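Side-chain contacts in HhaI Restriction Endonuclease (Haemophilus parahaemolyticus, PDB 6UKF), which probably cleaves double-stranded DNA at GCGC sites as a restriction endonuclease, here held in complex with its cognate DNA: residues 4-9 with 129-134; 120-125 with 139-144; 203-208 with 222-227. One frame throughout, in Å; residues are numbered along the deposited sequence.

Interactions 1 and 2 both reach one mixed sheet, with centres about 17 Å apart. They meet through Phe129, whose N lies 2.9 Å from O of Phe139 and whose ring packs on Tyr121, Ile141 and Phe144, its CE1 being 3.7 Å from CD1 of Ile141. Interaction 3 lies at the end of a separate four-stranded sheet on the opposite side of the chain's centre, centred about 33 Å from interaction 1 and 36 Å from interaction 2. The bound DNA joins the two regions: Tyr120 of interaction 2 holds a phosphate of chain B, as do Thr225 and Asn227 of interaction 3, and segment 4-9 comes within about 3 Å of it, Glu7 packing on a sugar.

Interaction 1 (4-9 with 129-134); sequences KEFEVF and FITSNG
Helix 3-18 lies against the mixed sheet of the protein, an alpha/beta core consistent with a PD-(D/E)XK nuclease, and Phe6 is the side chain it sends to Thr131 and Ser132 at the end of strand 126-132. The helix stays well back, the CA atoms of Phe6 and Thr131 being 8.9 Å apart, and the ring spans the gap. With CG anti to the backbone N (chi1 -176°), Phe6 stretches from the helix with its far edge leading. CZ arrives 3.9 Å from Ser132 N and 4.0 Å from Thr131 CA, while CE1 rests 4.0 Å from Ser132 CB. The strand backbone therefore meets the rim of the ring, with Ser132 N in the ring plane. That nitrogen is buried by the contact and has no hydrogen-bond partner in the model.

Of the Ser132 side chain, CB is what meets the phenyl group. Its hydroxyl accepts from Gly134 N at 3.1 Å with an N-H...O angle of 157°, and makes a weak hydrogen bond to Asp135 O. The bond from Gly134 is an ST turn, and it bends the chain where the strand gives out. Phe9, one helical turn after Phe6, reaches over more loosely, its CE2 4.5 Å from Ser132 OG. Thr131 points its CB away from the helix and anchors OG1 on Lys48 O instead.

Helix 3-18 thus sits across strand 126-132 close to its parallel neighbour 43-47, whose Glu46 and Ala47 run on into Lys48, probably the E-x-K part of the nuclease signature. Phe6 also rests on Met49 just beyond it, and Phe9 meets the ring of Phe136 on the antiparallel edge strand 136-140.

Interaction 2 (120-125 with 139-144); sequences YYKSKS and FPIEHF. With EDO (1,2-ethanediol), chain I; nucleotides of chain B.
Ile141 forks against the last turns of helix 110-123, one branch on Tyr121 and the other on Lys122. A chi1 of -179° swings CG1 out from the backbone, and a chi2 of 58° then sets CD1 4.0 Å from Tyr121 CB. The shorter branch, CG2, sits 4.0 Å from CG of Lys122. Ile141 therefore grips the roots of two successive side chains rather than their ends, and the contact is entirely apolar. The lysine chain, extended beyond CG, crosses Ile141 obliquely and travels on past it. Its NZ stops 6.1 Å from OE2 of Glu142, too far for a salt bridge, though the opposite charges probably attract weakly.

Tyr120 and Tyr121 lean on each other, CD2 of Tyr120 lying 3.6 Å above the Tyr121 ring and offset toward its rim. Tyr120 turns to the DNA: its OH donates to OP1 of DG8 of chain B at 2.6 Å, and that oxygen lies in the plane of the ring, at its edge. Ser123 OG bonds back to Tyr120 O at 2.6 Å, tilted 17° from the carbonyl plane. Ser125 OG shares a hydrogen bond with a 1,2-ethanediol molecule, probably from the crystallisation liquor.

Phe129 of strand 126-132 packs on both Tyr121 and Ile141, meeting Tyr121 edge-to-face. The helix ends in a Schellman motif: Val126 N bonds to Tyr121 O and Ser125 N to Lys122 O, with Ser125 at positive phi. Ser125 is the C-prime residue of this C-capping motif. It turns the chain straight into strand 126-132, and the hairpin partner 136-140 then brings the short 3-10 turn at Ile141 back against the helix.

Interaction 3 (203-208 with 222-227); sequences GDDKDF and LSNTFN. With nucleotides of chain B; nucleotides of chain C.
Asp207 and Leu222 form the tight end. Leu222 N donates to Asp207 O at 2.8 Å, an almost straight bond. Leu222 folds its CB and CG over the same oxygen, while CD2 reaches DC6 of chain C, 3.6 Å from O5'. A water bridges the remaining backbone atoms, accepting from Asp207 N at 2.8 Å and donating to Leu222 O.

The other end is loose. Asp205 and Asn224 only come within about 4 Å of each other. The carboxylate of Asp207 stands almost perpendicular to the Asn224 amide (88°), with a second water between its OD2 and Ser223 O. Asp207 OD1 is hydrogen-bonded to Ser202 OG. Beyond an ST turn at Ser223, the loop turns away from strand 207-212 toward the DNA: Thr225 OG1 donates to OP2 of DA5 of chain B at 2.6 Å, and Asn227 ND2 to OP2 of DG6 of chain B at 2.7 Å.

The contact thus continues the antiparallel pairing of strands 207-212 and 217-221, with Phe208 turned edge-to-face against Phe172 of helix 169-179, and the loop then runs into strand 228-236 of another sheet.

Interaction 1 (4-9 with 129-134)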
loop_
_atom_site.group_PDB
_atom_site.type_symbol
_atom_site.label_atom_id
_atom_site.label_comp_id
_atom_site.label_asym_id
_atom_site.label_seq_id
_atom_site.Cartn_x
_atom_site.Cartn_y
_atom_site.Cartn_z
ATOM N N LYS A 4 5.652 -5.862 8.142
ATOM C CA LYS A 4 4.790 -6.923 8.654
ATOM C C LYS A 4 5.000 -7.112 10.151
ATOM O O LYS A 4 4.036 -7.224 10.916
ATOM C CB LYS A 4 5.044 -8.226 7.898
ATOM C CG LYS A 4 4.703 -8.153 6.420
ATOM C CD LYS A 4 4.912 -9.486 5.733
ATOM C CE LYS A 4 4.659 -9.369 4.241
ATOM N N GLU A 5 6.262 -7.142 10.584
ATOM C CA GLU A 5 6.560 -7.222 12.010
ATOM C C GLU A 5 6.029 -5.998 12.744
ATOM O O GLU A 5 5.559 -6.102 13.883
ATOM C CB GLU A 5 8.072 -7.349 12.199
ATOM C CG GLU A 5 8.650 -8.616 11.591
ATOM C CD GLU A 5 10.115 -8.489 11.200
ATOM O OE1 GLU A 5 10.693 -7.475 11.404
ATOM O OE2 GLU A 5 10.692 -9.533 10.619
ATOM N N PHE A 6 6.093 -4.830 12.102
ATOM C CA PHE A 6 5.596 -3.609 12.725
ATOM C C PHE A 6 4.095 -3.685 12.975
ATOM O O PHE A 6 3.611 -3.262 14.031
ATOM C CB PHE A 6 5.917 -2.410 11.836
ATOM C CG PHE A 6 5.525 -1.097 12.438
ATOM C CD1 PHE A 6 6.334 -0.492 13.382
ATOM C CD2 PHE A 6 4.349 -0.466 12.067
ATOM C CE1 PHE A 6 5.979 0.717 13.945
ATOM C CE2 PHE A 6 3.989 0.745 12.628
ATOM C CZ PHE A 6 4.806 1.337 13.568
ATOM N N GLU A 7 3.339 -4.211 12.012
ATOM C CA GLU A 7 1.894 -4.306 12.193
ATOM C C GLU A 7 1.541 -5.266 13.324
ATOM O O GLU A 7 0.622 -5.000 14.107
ATOM C CB GLU A 7 1.228 -4.699 10.875
ATOM C CG GLU A 7 1.342 -3.598 9.823
ATOM C CD GLU A 7 0.578 -3.888 8.544
ATOM O OE1 GLU A 7 0.111 -4.968 8.386
ATOM O OE2 GLU A 7 0.478 -2.910 7.643
ATOM N N VAL A 8 2.273 -6.376 13.444
ATOM C CA VAL A 8 2.058 -7.288 14.567
ATOM C C VAL A 8 2.404 -6.597 15.883
ATOM O O VAL A 8 1.697 -6.743 16.888
ATOM C CB VAL A 8 2.877 -8.577 14.359
ATOM C CG1 VAL A 8 2.806 -9.466 15.590
ATOM C CG2 VAL A 8 2.389 -9.330 13.124
ATOM N N PHE A 9 3.511 -5.852 15.894
ATOM C CA PHE A 9 3.915 -5.057 17.053
ATOM C C PHE A 9 2.793 -4.122 17.494
ATOM O O PHE A 9 2.488 -4.019 18.690
ATOM C CB PHE A 9 5.177 -4.290 16.626
ATOM C CG PHE A 9 5.807 -3.432 17.688
ATOM C CD1 PHE A 9 6.159 -3.942 18.927
ATOM C CD2 PHE A 9 6.122 -2.114 17.401
ATOM C CE1 PHE A 9 6.771 -3.131 19.874
ATOM C CE2 PHE A 9 6.734 -1.309 18.335
ATOM C CZ PHE A 9 7.057 -1.814 19.572
ATOM N N PHE A 129 -5.171 6.092 13.211
ATOM C CA PHE A 129 -3.886 5.557 12.798
ATOM C C PHE A 129 -3.071 5.242 14.045
ATOM O O PHE A 129 -3.230 5.880 15.090
ATOM C CB PHE A 129 -3.115 6.579 11.953
ATOM C CG PHE A 129 -3.493 6.587 10.493
ATOM C CD1 PHE A 129 -4.777 6.916 10.088
ATOM C CD2 PHE A 129 -2.551 6.284 9.522
ATOM C CE1 PHE A 129 -5.115 6.924 8.745
ATOM C CE2 PHE A 129 -2.885 6.296 8.180
ATOM C CZ PHE A 129 -4.168 6.616 7.793
ATOM N N ILE A 130 -2.195 4.250 13.925
ATOM C CA ILE A 130 -1.208 3.948 14.953
ATOM C C ILE A 130 0.165 3.914 14.297
ATOM O O ILE A 130 0.332 3.354 13.206
ATOM C CB ILE A 130 -1.515 2.639 15.708
ATOM C CG1 ILE A 130 -0.484 2.408 16.819
ATOM C CG2 ILE A 130 -1.578 1.451 14.755
ATOM C CD1 ILE A 130 -0.885 1.337 17.809
ATOM N N THR A 131 1.135 4.548 14.942
ATOM C CA THR A 131 2.513 4.539 14.487
ATOM C C THR A 131 3.395 4.507 15.728
ATOM O O THR A 131 2.911 4.345 16.852
ATOM C CB THR A 131 2.778 5.721 13.541
ATOM O OG1 THR A 131 4.094 5.610 12.987
ATOM C CG2 THR A 131 2.653 7.054 14.267
ATOM N N SER A 132 4.701 4.649 15.529
ATOM C CA SER A 132 5.622 4.634 16.653
ATOM C C SER A 132 6.885 5.393 16.283
ATOM O O SER A 132 7.403 5.247 15.173
ATOM C CB SER A 132 5.984 3.201 17.058
ATOM O OG SER A 132 7.085 3.190 17.952
ATOM N N ASN A 133 7.367 6.203 17.222
ATOM C CA ASN A 133 8.669 6.850 17.125
ATOM C C ASN A 133 9.592 6.356 18.236
ATOM O O ASN A 133 10.531 7.049 18.630
ATOM C CB ASN A 133 8.530 8.370 17.182
ATOM C CG ASN A 133 7.992 8.858 18.515
ATOM O OD1 ASN A 133 7.694 8.064 19.408
ATOM N ND2 ASN A 133 7.871 10.174 18.659
ATOM N N GLY A 134 9.332 5.146 18.736
ATOM C CA GLY A 134 9.898 4.647 19.970
ATOM C C GLY A 134 8.852 4.455 21.050
ATOM O O GLY A 134 8.978 3.541 21.875
#

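Interaction 2 (120-125 with 139-144)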
loop_
_atom_site.group_PDB
_atom_site.type_symbol
_atom_site.label_atom_id
_atom_site.label_comp_id
_atom_site.label_asym_id
_atom_site.label_seq_id
_atom_site.Cartn_x
_atom_site.Cartn_y
_atom_site.Cartn_z
ATOM N N TYR A 120 -10.241 9.732 1.921
ATOM C CA TYR A 120 -10.084 8.342 1.522
ATOM C C TYR A 120 -10.189 7.410 2.719
ATOM O O TYR A 120 -10.936 6.426 2.691
ATOM C CB TYR A 120 -8.743 8.159 0.816
ATOM C CG TYR A 120 -8.451 6.721 0.486
ATOM C CD1 TYR A 120 -9.199 6.049 -0.469
ATOM C CD2 TYR A 120 -7.440 6.028 1.136
ATOM C CE1 TYR A 120 -8.948 4.733 -0.772
ATOM C CE2 TYR A 120 -7.179 4.707 0.837
ATOM C CZ TYR A 120 -7.937 4.066 -0.119
ATOM O OH TYR A 120 -7.690 2.750 -0.427
ATOM N N TYR A 121 -9.449 7.699 3.787
ATOM C CA TYR A 121 -9.458 6.786 4.926
ATOM C C TYR A 121 -10.796 6.812 5.655
ATOM O O TYR A 121 -11.274 5.766 6.104
ATOM C CB TYR A 121 -8.243 7.028 5.821
ATOM C CG TYR A 121 -7.014 6.445 5.163
ATOM C CD1 TYR A 121 -6.743 5.089 5.246
ATOM C CD2 TYR A 121 -6.169 7.234 4.399
ATOM C CE1 TYR A 121 -5.645 4.540 4.617
ATOM C CE2 TYR A 121 -5.067 6.696 3.767
ATOM C CZ TYR A 121 -4.808 5.347 3.879
ATOM O OH TYR A 121 -3.715 4.804 3.247
ATOM N N LYS A 122 -11.448 7.973 5.739
ATOM C CA LYS A 122 -12.811 7.994 6.263
ATOM C C LYS A 122 -13.722 7.089 5.439
ATOM O O LYS A 122 -14.569 6.376 5.992
ATOM C CB LYS A 122 -13.358 9.421 6.278
ATOM C CG LYS A 122 -12.734 10.340 7.320
ATOM C CD LYS A 122 -13.185 11.777 7.105
ATOM C CE LYS A 122 -12.492 12.742 8.052
ATOM N NZ LYS A 122 -12.898 14.148 7.798
ATOM N N SER A 123 -13.563 7.103 4.112
ATOM C CA SER A 123 -14.412 6.294 3.245
ATOM C C SER A 123 -14.206 4.804 3.471
ATOM O O SER A 123 -15.102 4.011 3.161
ATOM C CB SER A 123 -14.143 6.641 1.779
ATOM O OG SER A 123 -13.036 5.918 1.270
ATOM N N LYS A 124 -13.052 4.405 3.999
ATOM C CA LYS A 124 -12.775 3.011 4.309
ATOM C C LYS A 124 -13.024 2.684 5.775
ATOM O O LYS A 124 -12.597 1.625 6.247
ATOM C CB LYS A 124 -11.336 2.662 3.924
ATOM C CG LYS A 124 -10.979 3.006 2.484
ATOM C CD LYS A 124 -11.968 2.402 1.498
ATOM C CE LYS A 124 -11.640 2.810 0.074
ATOM N NZ LYS A 124 -12.762 2.477 -0.846
ATOM N N SER A 125 -13.712 3.566 6.500
ATOM C CA SER A 125 -14.027 3.368 7.915
ATOM C C SER A 125 -12.771 3.253 8.772
ATOM O O SER A 125 -12.787 2.622 9.832
ATOM C CB SER A 125 -14.951 2.168 8.143
ATOM O OG SER A 125 -16.122 2.256 7.352
ATOM N N PHE A 139 -3.848 8.226 16.860
ATOM C CA PHE A 139 -4.511 9.498 16.624
ATOM C C PHE A 139 -5.665 9.339 15.651
ATOM O O PHE A 139 -5.633 8.461 14.779
ATOM C CB PHE A 139 -3.529 10.568 16.119
ATOM C CG PHE A 139 -2.913 10.258 14.786
ATOM C CD1 PHE A 139 -3.553 10.617 13.613
ATOM C CD2 PHE A 139 -1.683 9.630 14.706
ATOM C CE1 PHE A 139 -2.984 10.343 12.384
ATOM C CE2 PHE A 139 -1.107 9.357 13.482
ATOM C CZ PHE A 139 -1.758 9.715 12.319
ATOM N N PRO A 140 -6.689 10.180 15.768
ATOM C CA PRO A 140 -7.824 10.112 14.847
ATOM C C PRO A 140 -7.493 10.746 13.507
ATOM O O PRO A 140 -6.699 11.684 13.413
ATOM C CB PRO A 140 -8.898 10.928 15.578
ATOM C CG PRO A 140 -8.122 11.937 16.344
ATOM C CD PRO A 140 -6.856 11.250 16.770
ATOM N N ILE A 141 -8.140 10.225 12.461
ATOM C CA ILE A 141 -7.870 10.665 11.092
ATOM C C ILE A 141 -8.024 12.172 10.937
ATOM O O ILE A 141 -7.293 12.800 10.162
ATOM C CB ILE A 141 -8.749 9.861 10.102
ATOM C CG1 ILE A 141 -8.481 10.256 8.646
ATOM C CG2 ILE A 141 -10.236 10.028 10.415
ATOM C CD1 ILE A 141 -7.053 10.079 8.200
ATOM N N GLU A 142 -8.951 12.785 11.677
ATOM C CA GLU A 142 -9.180 14.218 11.522
ATOM C C GLU A 142 -7.978 15.066 11.928
ATOM O O GLU A 142 -7.944 16.252 11.582
ATOM C CB GLU A 142 -10.418 14.658 12.308
ATOM C CG GLU A 142 -10.370 14.347 13.789
ATOM C CD GLU A 142 -11.083 13.056 14.150
ATOM O OE1 GLU A 142 -11.553 12.949 15.301
ATOM O OE2 GLU A 142 -11.166 12.134 13.306
ATOM N N HIS A 143 -6.995 14.504 12.637
ATOM C CA HIS A 143 -5.821 15.253 13.071
ATOM C C HIS A 143 -4.542 14.810 12.370
ATOM O O HIS A 143 -3.443 15.093 12.856
ATOM C CB HIS A 143 -5.664 15.176 14.586
ATOM C CG HIS A 143 -6.700 15.957 15.325
ATOM N ND1 HIS A 143 -6.705 16.071 16.695
ATOM C CD2 HIS A 143 -7.761 16.673 14.885
ATOM C CE1 HIS A 143 -7.729 16.811 17.073
ATOM N NE2 HIS A 143 -8.387 17.191 15.993
ATOM N N PHE A 144 -4.676 14.166 11.210
ATOM C CA PHE A 144 -3.539 13.574 10.509
ATOM C C PHE A 144 -2.376 14.545 10.343
ATOM O O PHE A 144 -1.213 14.159 10.511
ATOM C CB PHE A 144 -4.020 13.091 9.138
ATOM C CG PHE A 144 -3.066 12.174 8.444
ATOM C CD1 PHE A 144 -3.141 10.809 8.639
ATOM C CD2 PHE A 144 -2.103 12.671 7.585
ATOM C CE1 PHE A 144 -2.270 9.954 8.000
ATOM C CE2 PHE A 144 -1.228 11.820 6.945
ATOM C CZ PHE A 144 -1.313 10.461 7.154
HETATM C C1 EDO I . -16.821 -0.435 10.443
HETATM O O1 EDO I . -16.883 0.969 10.722
HETATM C C2 EDO I . -17.959 -0.835 9.509
HETATM O O2 EDO I . -17.777 -0.226 8.225
ATOM P P DG B 8 -4.530 1.378 -0.595
ATOM O OP1 DG B 8 -5.451 1.725 0.508
ATOM O OP2 DG B 8 -3.651 2.418 -1.176
ATOM O "O5'" DG B 8 -3.636 0.162 -0.087
ATOM C "C5'" DG B 8 -4.268 -0.927 0.569
ATOM C "C4'" DG B 8 -3.273 -2.015 0.883
ATOM O "O4'" DG B 8 -2.816 -2.632 -0.337
ATOM C "C3'" DG B 8 -2.009 -1.539 1.573
ATOM O "O3'" DG B 8 -2.206 -1.479 2.947
ATOM C "C2'" DG B 8 -0.979 -2.582 1.176
ATOM C "C1'" DG B 8 -1.436 -2.973 -0.215
ATOM N N9 DG B 8 -0.732 -2.317 -1.318
ATOM C C8 DG B 8 -1.099 -1.164 -1.970
ATOM N N7 DG B 8 -0.308 -0.856 -2.961
ATOM C C5 DG B 8 0.630 -1.880 -2.977
ATOM C C6 DG B 8 1.736 -2.099 -3.834
ATOM O O6 DG B 8 2.116 -1.413 -4.789
ATOM N N1 DG B 8 2.421 -3.263 -3.501
ATOM C C2 DG B 8 2.087 -4.102 -2.468
ATOM N N2 DG B 8 2.867 -5.178 -2.298
ATOM N N3 DG B 8 1.057 -3.908 -1.663
ATOM C C4 DG B 8 0.373 -2.787 -1.976
#

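Interaction 3 (203-208 with 222-227)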
loop_
_atom_site.group_PDB
_atom_site.type_symbol
_atom_site.label_atom_id
_atom_site.label_comp_id
_atom_site.label_asym_id
_atom_site.label_seq_id
_atom_site.Cartn_x
_atom_site.Cartn_y
_atom_site.Cartn_z
ATOM N N GLY A 203 10.079 -17.024 -19.859
ATOM C CA GLY A 203 9.768 -17.950 -20.929
ATOM C C GLY A 203 8.344 -17.810 -21.428
ATOM O O GLY A 203 7.404 -17.726 -20.633
ATOM N N ASP A 204 8.174 -17.783 -22.748
ATOM C CA ASP A 204 6.850 -17.735 -23.367
ATOM C C ASP A 204 6.062 -16.505 -22.913
ATOM O O ASP A 204 4.881 -16.579 -22.567
ATOM C CB ASP A 204 6.077 -19.029 -23.106
ATOM C CG ASP A 204 5.152 -19.385 -24.243
ATOM O OD1 ASP A 204 5.583 -19.275 -25.409
ATOM O OD2 ASP A 204 4.000 -19.783 -23.973
ATOM N N ASP A 205 6.734 -15.355 -22.930
ATOM C CA ASP A 205 6.134 -14.075 -22.549
ATOM C C ASP A 205 5.633 -14.080 -21.106
ATOM O O ASP A 205 4.635 -13.436 -20.775
ATOM C CB ASP A 205 5.035 -13.635 -23.523
ATOM C CG ASP A 205 4.467 -12.273 -23.177
ATOM O OD1 ASP A 205 3.246 -12.182 -22.928
ATOM O OD2 ASP A 205 5.250 -11.303 -23.118
ATOM N N LYS A 206 6.326 -14.800 -20.232
ATOM C CA LYS A 206 6.069 -14.727 -18.803
ATOM C C LYS A 206 7.392 -14.559 -18.077
ATOM O O LYS A 206 8.348 -15.296 -18.338
ATOM C CB LYS A 206 5.334 -15.969 -18.292
ATOM C CG LYS A 206 3.854 -15.988 -18.652
ATOM C CD LYS A 206 3.085 -17.053 -17.880
ATOM C CE LYS A 206 1.585 -16.927 -18.116
ATOM N NZ LYS A 206 1.187 -17.336 -19.490
ATOM N N ASP A 207 7.446 -13.576 -17.185
ATOM C CA ASP A 207 8.583 -13.377 -16.301
ATOM C C ASP A 207 8.240 -14.026 -14.967
ATOM O O ASP A 207 7.228 -13.680 -14.346
ATOM C CB ASP A 207 8.868 -11.887 -16.112
ATOM C CG ASP A 207 9.171 -11.179 -17.421
ATOM O OD1 ASP A 207 9.785 -11.756 -18.257
ATOM O OD2 ASP A 207 8.720 -9.938 -17.576
ATOM N N PHE A 208 9.066 -14.973 -14.542
ATOM C CA PHE A 208 8.831 -15.722 -13.318
ATOM C C PHE A 208 9.771 -15.223 -12.230
ATOM O O PHE A 208 10.879 -14.755 -12.506
ATOM C CB PHE A 208 9.050 -17.224 -13.535
ATOM C CG PHE A 208 8.144 -17.827 -14.572
ATOM C CD1 PHE A 208 6.839 -18.168 -14.260
ATOM C CD2 PHE A 208 8.601 -18.054 -15.859
ATOM C CE1 PHE A 208 6.007 -18.721 -15.214
ATOM C CE2 PHE A 208 7.773 -18.605 -16.817
ATOM C CZ PHE A 208 6.475 -18.940 -16.493
ATOM N N LEU A 222 5.208 -12.449 -12.864
ATOM C CA LEU A 222 5.200 -11.003 -12.717
ATOM C C LEU A 222 4.288 -10.367 -13.762
ATOM O O LEU A 222 3.973 -10.958 -14.799
ATOM C CB LEU A 222 6.621 -10.454 -12.823
ATOM C CG LEU A 222 7.619 -11.086 -11.846
ATOM C CD1 LEU A 222 9.000 -10.454 -11.972
ATOM C CD2 LEU A 222 7.124 -10.995 -10.408
ATOM N N SER A 223 3.870 -9.140 -13.476
ATOM C CA SER A 223 2.908 -8.433 -14.304
ATOM C C SER A 223 3.570 -7.870 -15.555
ATOM O O SER A 223 4.794 -7.730 -15.635
ATOM C CB SER A 223 2.306 -7.270 -13.515
ATOM O OG SER A 223 1.343 -6.568 -14.279
ATOM N N ASN A 224 2.732 -7.527 -16.533
ATOM C CA ASN A 224 3.144 -6.761 -17.700
ATOM C C ASN A 224 2.438 -5.409 -17.748
ATOM O O ASN A 224 2.478 -4.738 -18.786
ATOM C CB ASN A 224 2.881 -7.548 -18.989
ATOM C CG ASN A 224 3.736 -8.802 -19.098
ATOM O OD1 ASN A 224 4.917 -8.796 -18.746
ATOM N ND2 ASN A 224 3.139 -9.886 -19.588
ATOM N N THR A 225 1.795 -4.993 -16.655
ATOM C CA THR A 225 1.047 -3.743 -16.593
ATOM C C THR A 225 1.896 -2.685 -15.895
ATOM O O THR A 225 2.367 -2.900 -14.773
ATOM C CB THR A 225 -0.266 -3.952 -15.835
ATOM O OG1 THR A 225 -1.029 -4.991 -16.463
ATOM C CG2 THR A 225 -1.078 -2.667 -15.814
ATOM N N PHE A 226 2.067 -1.539 -16.552
ATOM C CA PHE A 226 2.966 -0.477 -16.105
ATOM C C PHE A 226 2.253 0.871 -16.115
ATOM O O PHE A 226 2.718 1.845 -16.708
ATOM C CB PHE A 226 4.229 -0.400 -16.960
ATOM C CG PHE A 226 5.149 -1.571 -16.799
ATOM C CD1 PHE A 226 6.208 -1.517 -15.909
ATOM C CD2 PHE A 226 4.963 -2.722 -17.544
ATOM C CE1 PHE A 226 7.062 -2.591 -15.761
ATOM C CE2 PHE A 226 5.813 -3.801 -17.401
ATOM C CZ PHE A 226 6.865 -3.734 -16.508
ATOM N N ASN A 227 1.081 0.935 -15.490
ATOM C CA ASN A 227 0.348 2.190 -15.437
ATOM C C ASN A 227 0.899 3.089 -14.329
ATOM O O ASN A 227 1.684 2.667 -13.478
ATOM C CB ASN A 227 -1.148 1.929 -15.258
ATOM C CG ASN A 227 -1.781 1.323 -16.499
ATOM O OD1 ASN A 227 -1.254 1.461 -17.604
ATOM N ND2 ASN A 227 -2.913 0.649 -16.325
ATOM P P DA B 5 -4.084 -4.069 -18.411
ATOM O OP1 DA B 5 -4.710 -3.173 -19.408
ATOM O OP2 DA B 5 -2.627 -4.324 -18.454
ATOM O "O5'" DA B 5 -4.477 -3.538 -16.966
ATOM C "C5'" DA B 5 -5.843 -3.378 -16.652
ATOM C "C4'" DA B 5 -6.031 -3.179 -15.170
ATOM O "O4'" DA B 5 -5.650 -4.366 -14.461
ATOM C "C3'" DA B 5 -5.193 -2.052 -14.558
ATOM O "O3'" DA B 5 -6.062 -0.990 -14.235
ATOM C "C2'" DA B 5 -4.510 -2.675 -13.330
ATOM C "C1'" DA B 5 -5.258 -3.989 -13.161
ATOM N N9 DA B 5 -4.502 -5.088 -12.597
ATOM C C8 DA B 5 -3.380 -5.671 -13.109
ATOM N N7 DA B 5 -2.937 -6.677 -12.394
ATOM C C5 DA B 5 -3.845 -6.769 -11.352
ATOM C C6 DA B 5 -3.937 -7.637 -10.247
ATOM N N6 DA B 5 -3.064 -8.621 -10.008
ATOM N N1 DA B 5 -4.970 -7.459 -9.399
ATOM C C2 DA B 5 -5.844 -6.476 -9.643
ATOM N N3 DA B 5 -5.862 -5.601 -10.644
ATOM C C4 DA B 5 -4.824 -5.805 -11.471
ATOM P P DC C 6 8.411 -6.921 -9.670
ATOM O OP1 DC C 6 9.862 -6.886 -9.952
ATOM O OP2 DC C 6 7.464 -7.157 -10.782
ATOM O "O5'" DC C 6 8.113 -8.028 -8.556
ATOM C "C5'" DC C 6 8.969 -8.142 -7.426
ATOM C "C4'" DC C 6 8.190 -8.435 -6.161
ATOM O "O4'" DC C 6 7.437 -7.248 -5.760
ATOM C "C3'" DC C 6 7.145 -9.549 -6.256
ATOM O "O3'" DC C 6 7.062 -10.213 -4.999
ATOM C "C2'" DC C 6 5.877 -8.783 -6.610
ATOM C "C1'" DC C 6 6.046 -7.552 -5.732
ATOM N N1 DC C 6 5.297 -6.339 -6.152
ATOM C C2 DC C 6 4.779 -5.507 -5.164
ATOM O O2 DC C 6 4.950 -5.812 -3.979
ATOM N N3 DC C 6 4.098 -4.393 -5.529
ATOM C C4 DC C 6 3.942 -4.098 -6.819
ATOM N N4 DC C 6 3.266 -2.986 -7.127
ATOM C C5 DC C 6 4.475 -4.931 -7.847
ATOM C C6 DC C 6 5.142 -6.031 -7.472
ATOM P P DG B 6 -5.511 0.392 -13.650
ATOM O OP1 DG B 6 -6.449 1.431 -14.125
ATOM O OP2 DG B 6 -4.064 0.525 -13.930
ATOM O "O5'" DG B 6 -5.701 0.221 -12.080
ATOM C "C5'" DG B 6 -6.994 -0.024 -11.563
ATOM C "C4'" DG B 6 -6.938 -0.233 -10.069
ATOM O "O4'" DG B 6 -6.273 -1.494 -9.780
ATOM C "C3'" DG B 6 -6.171 0.837 -9.285
ATOM O "O3'" DG B 6 -6.915 1.155 -8.123
ATOM C "C2'" DG B 6 -4.830 0.176 -8.980
ATOM C "C1'" DG B 6 -5.235 -1.282 -8.832
ATOM N N9 DG B 6 -4.186 -2.256 -9.091
ATOM C C8 DG B 6 -3.280 -2.259 -10.122
ATOM N N7 DG B 6 -2.473 -3.287 -10.099
ATOM C C5 DG B 6 -2.880 -4.016 -8.983
ATOM C C6 DG B 6 -2.380 -5.228 -8.443
ATOM O O6 DG B 6 -1.448 -5.929 -8.858
ATOM N N1 DG B 6 -3.080 -5.612 -7.302
ATOM C C2 DG B 6 -4.131 -4.919 -6.755
ATOM N N2 DG B 6 -4.683 -5.443 -5.653
ATOM N N3 DG B 6 -4.607 -3.787 -7.250
ATOM C C4 DG B 6 -3.936 -3.396 -8.360
HETATM O O HOH W 1 7.350 -8.621 -15.768
HETATM O O HOH W 2 5.307 -11.828 -16.953
#